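Cell division control protein 45 cdc45 putative (PDB 6CC2) probably serves in eukaryotic DNA replication as the Cdc45 component of the CMG helicase, alongside Mcm2-7 and GINS, in Entamoeba histolytica. Local coordinates at residues 275-279 with 456-460; 222-226 with 339-343. All coordinates share one frame; numbering follows the deposited sequence.

Interaction 1: 275-279 with 456-460; sequences REIAS and EASSR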
# COMPACT_ATOMS: atom_id res chain seq x y z
N ARG A 275 -11.21 -4.18 8.38
CA ARG A 275 -12.23 -4.19 7.35
C ARG A 275 -12.75 -5.58 7.05
O ARG A 275 -13.96 -5.76 6.88
CB ARG A 275 -11.69 -3.52 6.08
CG ARG A 275 -11.31 -2.09 6.36
CD ARG A 275 -10.77 -1.36 5.15
NE ARG A 275 -10.24 -0.06 5.56
CZ ARG A 275 -9.65 0.81 4.74
NH1 ARG A 275 -9.50 0.52 3.45
NH2 ARG A 275 -9.19 1.95 5.23
N GLU A 276 -11.86 -6.56 6.90
CA GLU A 276 -12.34 -7.89 6.52
C GLU A 276 -13.15 -8.51 7.64
O GLU A 276 -14.14 -9.19 7.40
CB GLU A 276 -11.16 -8.80 6.16
CG GLU A 276 -11.60 -10.24 5.86
CD GLU A 276 -10.47 -11.13 5.37
OE1 GLU A 276 -9.62 -10.65 4.58
OE2 GLU A 276 -10.43 -12.32 5.77
N ILE A 277 -12.75 -8.24 8.89
CA ILE A 277 -13.45 -8.82 10.03
C ILE A 277 -14.79 -8.14 10.24
O ILE A 277 -15.82 -8.79 10.41
CB ILE A 277 -12.55 -8.71 11.29
CG1 ILE A 277 -11.18 -9.29 11.00
CG2 ILE A 277 -13.19 -9.40 12.47
CD1 ILE A 277 -11.17 -10.70 10.46
N ALA A 278 -14.80 -6.80 10.19
CA ALA A 278 -16.07 -6.08 10.32
C ALA A 278 -17.07 -6.49 9.25
O ALA A 278 -18.27 -6.65 9.52
CB ALA A 278 -15.80 -4.58 10.27
N SER A 279 -16.59 -6.70 8.02
CA SER A 279 -17.48 -7.11 6.95
C SER A 279 -18.09 -8.48 7.24
O SER A 279 -19.27 -8.69 6.99
CB SER A 279 -16.72 -7.14 5.62
OG SER A 279 -16.29 -5.84 5.26
N GLU A 456 -13.24 -0.91 -1.45
CA GLU A 456 -13.09 -2.12 -0.67
C GLU A 456 -14.36 -2.49 0.10
O GLU A 456 -14.77 -3.64 0.09
CB GLU A 456 -11.92 -1.98 0.31
CG GLU A 456 -11.80 -3.15 1.24
CD GLU A 456 -10.51 -3.15 2.05
OE1 GLU A 456 -9.72 -2.15 1.96
OE2 GLU A 456 -10.28 -4.15 2.78
N ALA A 457 -14.96 -1.53 0.81
CA ALA A 457 -16.12 -1.83 1.64
C ALA A 457 -17.29 -2.38 0.82
O ALA A 457 -17.93 -3.35 1.23
CB ALA A 457 -16.58 -0.59 2.40
N SER A 458 -17.58 -1.76 -0.32
CA SER A 458 -18.67 -2.25 -1.16
C SER A 458 -18.33 -3.61 -1.76
O SER A 458 -19.18 -4.50 -1.81
CB SER A 458 -19.00 -1.24 -2.27
OG SER A 458 -17.90 -1.04 -3.16
N SER A 459 -17.07 -3.81 -2.18
CA SER A 459 -16.68 -5.10 -2.74
C SER A 459 -16.81 -6.22 -1.73
O SER A 459 -17.25 -7.32 -2.06
CB SER A 459 -15.24 -5.05 -3.26
OG SER A 459 -15.14 -4.18 -4.36
N ARG A 460 -16.42 -5.96 -0.47
CA ARG A 460 -16.60 -6.98 0.56
C ARG A 460 -18.07 -7.21 0.88
O ARG A 460 -18.49 -8.36 1.11
CB ARG A 460 -15.82 -6.57 1.82
CG ARG A 460 -14.32 -6.52 1.61
CD ARG A 460 -13.56 -6.36 2.95
NE ARG A 460 -12.11 -6.31 2.76
CZ ARG A 460 -11.32 -7.35 2.68
NH1 ARG A 460 -11.80 -8.59 2.84
NH2 ARG A 460 -10.01 -7.16 2.48
O HOH W 1 -18.10 -4.09 3.99
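A salt-bridge network at the surface, running Arg275, Glu456, Arg460 and Glu276 in turn, joins the short helix 275-281 to the later part of helix 444-462. The axes of the two segments stay 10.3 Å apart and cross at -40°, a separation bridged here by long charged side chains. Glu456 is shared between both arginines. Glu456 OE1 takes a hydrogen bond from Arg275 NH1 at 3.1 Å; the nitrogen stands above the carboxylate plane, while the oxygen lies in the guanidinium plane. Glu456 OE2 is gripped side-on by the arginine one turn later in the same helix, through Arg460 NE at 2.8 Å on the anti lone pair and through Arg460 NH2 at 3.0 Å. That double hold fixes how the Arg460 guanidinium is turned. One of its faces is then covered by Glu276 CB, offset toward the rim, and Arg460 NH1 forms a longer salt bridge of 3.5 Å to Glu276 OE1. At the C-terminal end of both segments Ser279 OG packs on Arg460 CB at 3.5 Å. Lying beside its backbone N (chi1 -64°), the same hydroxyl donates back to Arg275 O, and it accepts from a water that also donates to Ala457 O. Second partners extend the network: Arg275 NH2 is hydrogen-bonded to Asn404 OD1, and Lys280 NZ forms a salt bridge with Glu276 OE2. Helix 393-417, which carries Asn404, also packs through Leu415 against Ala457 and Ser458, bordering the contact as a third helix.

Interaction 2: 222-226 with 339-343; sequences YVHAI and LPSFF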
# COMPACT_ATOMS: atom_id res chain seq x y z
N TYR A 222 2.22 -14.48 2.37
CA TYR A 222 2.78 -13.75 3.49
C TYR A 222 3.50 -14.68 4.46
O TYR A 222 4.64 -14.43 4.89
CB TYR A 222 1.68 -12.95 4.19
CG TYR A 222 2.15 -12.43 5.52
CD1 TYR A 222 3.00 -11.33 5.61
CD2 TYR A 222 1.80 -13.08 6.71
CE1 TYR A 222 3.46 -10.88 6.82
CE2 TYR A 222 2.27 -12.61 7.92
CZ TYR A 222 3.10 -11.54 7.98
OH TYR A 222 3.58 -11.10 9.19
N VAL A 223 2.83 -15.77 4.85
CA VAL A 223 3.42 -16.66 5.85
C VAL A 223 4.71 -17.27 5.32
O VAL A 223 5.70 -17.40 6.06
CB VAL A 223 2.39 -17.73 6.27
CG1 VAL A 223 3.04 -18.78 7.11
CG2 VAL A 223 1.27 -17.06 7.03
N HIS A 224 4.73 -17.62 4.04
CA HIS A 224 5.95 -18.18 3.44
C HIS A 224 7.09 -17.18 3.49
O HIS A 224 8.26 -17.56 3.66
CB HIS A 224 5.65 -18.60 2.00
CG HIS A 224 6.66 -19.55 1.42
ND1 HIS A 224 6.94 -20.78 1.98
CD2 HIS A 224 7.44 -19.45 0.32
CE1 HIS A 224 7.86 -21.39 1.26
NE2 HIS A 224 8.18 -20.61 0.24
N ALA A 225 6.79 -15.90 3.29
CA ALA A 225 7.84 -14.88 3.39
C ALA A 225 8.40 -14.81 4.80
O ALA A 225 9.63 -14.77 5.00
CB ALA A 225 7.27 -13.52 2.97
N ILE A 226 7.53 -14.80 5.80
CA ILE A 226 7.99 -14.79 7.18
C ILE A 226 8.88 -16.00 7.45
O ILE A 226 9.92 -15.89 8.12
CB ILE A 226 6.78 -14.74 8.14
CG1 ILE A 226 5.96 -13.49 7.87
CG2 ILE A 226 7.24 -14.80 9.58
CD1 ILE A 226 6.78 -12.18 7.93
N LEU A 339 -2.15 -14.84 12.18
CA LEU A 339 -0.96 -14.98 11.36
C LEU A 339 0.24 -14.56 12.19
O LEU A 339 0.11 -13.73 13.09
CB LEU A 339 -1.02 -14.10 10.10
CG LEU A 339 -2.16 -14.38 9.12
CD1 LEU A 339 -2.16 -13.27 8.06
CD2 LEU A 339 -2.01 -15.72 8.47
N PRO A 340 1.42 -15.09 11.89
CA PRO A 340 2.63 -14.63 12.60
C PRO A 340 2.91 -13.17 12.30
O PRO A 340 2.71 -12.69 11.19
CB PRO A 340 3.74 -15.54 12.05
CG PRO A 340 3.25 -15.97 10.70
CD PRO A 340 1.73 -16.12 10.88
N SER A 341 3.34 -12.45 13.33
CA SER A 341 3.82 -11.08 13.23
C SER A 341 5.33 -11.06 13.46
O SER A 341 5.85 -11.80 14.31
CB SER A 341 3.15 -10.19 14.28
OG SER A 341 1.87 -9.78 13.89
N PHE A 342 6.01 -10.20 12.71
CA PHE A 342 7.46 -9.98 12.85
C PHE A 342 7.66 -8.70 13.66
O PHE A 342 7.06 -7.67 13.36
CB PHE A 342 8.08 -9.86 11.45
CG PHE A 342 9.57 -9.86 11.44
CD1 PHE A 342 10.26 -8.70 11.71
CD2 PHE A 342 10.27 -11.02 11.15
CE1 PHE A 342 11.66 -8.69 11.72
CE2 PHE A 342 11.65 -11.03 11.18
CZ PHE A 342 12.35 -9.86 11.44
N PHE A 343 8.49 -8.78 14.70
CA PHE A 343 8.66 -7.69 15.64
C PHE A 343 10.13 -7.24 15.69
O PHE A 343 11.04 -8.05 15.54
CB PHE A 343 8.26 -8.08 17.07
CG PHE A 343 6.78 -8.23 17.28
CD1 PHE A 343 6.13 -9.42 16.97
CD2 PHE A 343 6.03 -7.20 17.85
CE1 PHE A 343 4.77 -9.56 17.19
CE2 PHE A 343 4.68 -7.33 18.07
CZ PHE A 343 4.04 -8.52 17.75
O HOH W 2 4.46 -8.92 10.64
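Helix segment 222-226 passes over strand segment 339-343 at an axis distance of 9.0 Å and an angle of 45°, with Val223 set against Pro340 and Ile226 against Phe342. The direct polar link is one hydrogen bond: Tyr222 OH donates to Pro340 O at 2.7 Å, the donor tilted 21° from the carbonyl plane. A chi1 of 167° sets Tyr222 CG opposite the backbone N, and the ring reaches Pro340 O, which meets its edge close to the ring plane. A water donates to Tyr222 OH and accepts from Phe342 N at 2.9 Å, so the buried hydroxyl has a partner on each of two strand residues, one direct and one bridged. Ile226 CG1 lies over one ring face, offset toward the rim. Apolar contacts fill in around this bond. Val223 CG2 touches both Leu339 CD2 (3.8 Å) and Pro340 CD (4.0 Å), while Leu339 CD1 approaches Tyr222 CD2 at 4.2 Å. Farther along, Ile226 spans two residues of the strand, with CG2 against Pro340 CG and CD1 near Phe342 CB. Strand 338-344 is the edge of a small mixed sheet and runs antiparallel to strand 251-257, on whose Val253 both Pro340 and Phe342 rest. Helix 199-213 also packs here, with Cys209 touching Tyr222, Tyr212 touching Leu339 and Ala205 touching Phe342.

In the fold
The centres of interactions 1 and 2 lie 22 Å apart, and their nearest atoms about 9 Å, without touching. Along the chain the segments alternate: 222-226, 275-279, 339-343, then 456-460. All four belong to the CDC45 family region of the chain, yet no two of them lie on the same helix or strand. Interaction 2 is buried against the three-stranded sheet, whereas interaction 1 is a surface contact between two helices. Helix 275-281 falls in the chain between strands 251-257 and 338-344 of that sheet. Interaction 1 therefore ties this middle region to helix 444-462, which precedes strand 468-474 of the C-terminal mixed sheet.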